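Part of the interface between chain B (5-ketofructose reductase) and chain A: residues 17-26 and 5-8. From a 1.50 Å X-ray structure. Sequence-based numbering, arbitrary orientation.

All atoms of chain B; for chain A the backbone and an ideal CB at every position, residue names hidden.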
# COMPACT_ATOMS: atom_id res chain seq x y z
N PRO B 17 -13.29 2.22 -11.57
CA PRO B 17 -13.01 2.83 -10.27
C PRO B 17 -12.96 1.79 -9.15
O PRO B 17 -13.46 0.68 -9.33
CB PRO B 17 -14.21 3.76 -10.07
CG PRO B 17 -15.31 3.06 -10.77
CD PRO B 17 -14.71 2.36 -11.95
N CYS B 18 -12.39 2.15 -8.01
CA CYS B 18 -12.20 1.19 -6.91
C CYS B 18 -12.80 1.59 -5.55
O CYS B 18 -12.77 0.79 -4.62
CB CYS B 18 -10.70 0.89 -6.74
SG CYS B 18 -9.77 2.21 -5.95
N ALA B 19 -13.32 2.81 -5.44
CA ALA B 19 -13.81 3.34 -4.16
C ALA B 19 -14.99 2.55 -3.57
O ALA B 19 -15.15 2.51 -2.33
CB ALA B 19 -14.16 4.82 -4.27
N ASP B 20 -15.79 1.91 -4.43
CA ASP B 20 -16.95 1.13 -3.95
C ASP B 20 -16.65 -0.32 -3.56
O ASP B 20 -17.53 -1.03 -3.06
CB ASP B 20 -18.09 1.17 -4.98
CG ASP B 20 -18.86 2.50 -4.97
OD1 ASP B 20 -18.58 3.40 -4.14
OD2 ASP B 20 -19.76 2.65 -5.82
N ASN B 21 -15.41 -0.75 -3.77
CA ASN B 21 -15.04 -2.14 -3.53
C ASN B 21 -14.62 -2.40 -2.08
O ASN B 21 -13.61 -1.86 -1.65
CB ASN B 21 -13.93 -2.54 -4.50
CG ASN B 21 -13.69 -4.04 -4.53
OD1 ASN B 21 -13.97 -4.79 -3.57
ND2 ASN B 21 -13.15 -4.50 -5.66
N PRO B 22 -15.38 -3.21 -1.33
CA PRO B 22 -15.12 -3.45 0.09
C PRO B 22 -14.12 -4.56 0.40
O PRO B 22 -13.91 -4.87 1.59
CB PRO B 22 -16.49 -3.87 0.60
CG PRO B 22 -17.09 -4.61 -0.55
CD PRO B 22 -16.61 -3.91 -1.78
N THR B 23 -13.56 -5.20 -0.63
CA THR B 23 -12.67 -6.33 -0.46
C THR B 23 -11.56 -5.99 0.57
O THR B 23 -11.28 -6.79 1.46
CB THR B 23 -12.10 -6.81 -1.81
OG1 THR B 23 -13.17 -7.20 -2.67
CG2 THR B 23 -11.17 -8.03 -1.65
N VAL B 24 -10.99 -4.79 0.48
CA VAL B 24 -9.94 -4.36 1.41
C VAL B 24 -10.34 -4.54 2.89
O VAL B 24 -9.61 -5.13 3.67
CB VAL B 24 -9.46 -2.90 1.11
CG1 VAL B 24 -10.62 -1.91 1.08
CG2 VAL B 24 -8.37 -2.46 2.10
N ALA B 25 -11.53 -4.08 3.24
CA ALA B 25 -12.03 -4.18 4.61
C ALA B 25 -12.26 -5.63 5.05
O ALA B 25 -11.85 -6.05 6.14
CB ALA B 25 -13.31 -3.37 4.76
N MET B 26 -12.84 -6.41 4.15
CA MET B 26 -13.12 -7.82 4.40
C MET B 26 -11.82 -8.62 4.57
O MET B 26 -11.66 -9.33 5.57
CB MET B 26 -14.00 -8.36 3.27
CG MET B 26 -14.34 -9.83 3.36
SD MET B 26 -15.03 -10.43 1.80
CE MET B 26 -13.61 -10.49 0.73
N UNK A 5 -15.21 6.07 -0.02
CA UNK A 5 -15.47 4.68 0.46
C UNK A 5 -14.19 3.97 0.84
O UNK A 5 -13.67 4.17 1.93
CB UNK A 5 -16.20 3.86 -0.61
N UNK A 6 -13.68 3.16 -0.09
CA UNK A 6 -12.62 2.20 0.21
C UNK A 6 -11.30 2.51 -0.47
O UNK A 6 -10.37 1.70 -0.41
CB UNK A 6 -13.07 0.79 -0.19
N UNK A 7 -11.21 3.69 -1.08
CA UNK A 7 -9.95 4.12 -1.65
C UNK A 7 -9.22 5.07 -0.71
O UNK A 7 -9.58 6.25 -0.61
CB UNK A 7 -10.18 4.79 -3.01
N UNK A 8 -8.22 4.52 -0.01
CA UNK A 8 -7.33 5.33 0.84
C UNK A 8 -6.28 6.05 0.00
O UNK A 8 -5.85 5.53 -1.03
CB UNK A 8 -6.65 4.45 1.89

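Chain B presents a type I turn, Cys B18 to Asn B21, followed by the start of a helix at Thr B23, where Asn B21 OD1 accepts from Thr B23 N at 3.0 Å as a cap.

Position 5 comes down almost on the turn. Its CA-to-CB direction points toward chain B, and the ideal CB would stand 2.4 Å from Ala B19 O, a clash with a backbone atom. On this backbone no side chain fits, so glycine is the one choice, and Gly A5 is what is found. Bare of a CB, it brings its CA to 3.5 Å from Ala B19 O in a CA-H...O contact.

Position 6 also points toward chain B, and its backbone is already committed: whatever the residue, unless it is proline, its N can donate to Ala B19 O. The ideal CB is tight, 3.1 Å from Asn B21 O, and lies 3.9 Å from Val B24 CG1, so branching at CB looks risky. Beyond it run the backbone of Pro B22 and the methyl of Ala B25, a surface without charge that would suit a flat aromatic ring or perhaps an apolar chain unbranched at CB, such as leucine or methionine. The deposited residue is Phe A6, with chi1 at -66° (m) and chi2 at -74°. Its N gives the hydrogen bond to Ala B19 O, 2.8 Å at 147°. Pro B22 CA sits over one face, 3.7 Å from the ring centroid and just 8° off the normal, a CH-pi contact. Farther round, Phe A6 CE1 meets Ala B25 CB at 3.9 Å.

Position 7 aims its CB toward the first part of the turn, with the ideal CB 3.9 Å from Cys B18 SG and 4.1 Å from Ala B19 CA. The contact is apolar and offers no charge to answer, so alanine, valine or the aliphatic stem of a longer residue would all be plausible. Arg A7 uses its stem: CG packs 3.9 Å from Cys B18 SG, and CB lies 4.2 Å from Ala B19 CB. The extended chain then leads its end away, and NH2 is hydrogen-bonded elsewhere in the structure.

Position 8 has nothing of this chain B stretch within 5.5 Å of its ideal CB, so the stretch sets no preference. It is Ser A8, whose OG bonds elsewhere.

Chain A, residues 5-8: GFRS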
# COMPACT_ATOMS: atom_id res chain seq x y z
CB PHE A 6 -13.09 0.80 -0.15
CG PHE A 6 -14.21 0.34 0.72
CD1 PHE A 6 -13.97 -0.04 2.05
CD2 PHE A 6 -15.51 0.31 0.23
CE1 PHE A 6 -15.01 -0.45 2.87
CE2 PHE A 6 -16.56 -0.10 1.05
CZ PHE A 6 -16.31 -0.48 2.37
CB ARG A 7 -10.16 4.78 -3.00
CG ARG A 7 -8.84 5.18 -3.62
CD ARG A 7 -9.05 6.08 -4.80
NE ARG A 7 -7.75 6.33 -5.43
CZ ARG A 7 -7.56 6.99 -6.57
NH1 ARG A 7 -8.58 7.49 -7.26
NH2 ARG A 7 -6.32 7.12 -7.04
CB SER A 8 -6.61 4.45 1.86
OG SER A 8 -7.52 3.64 2.59
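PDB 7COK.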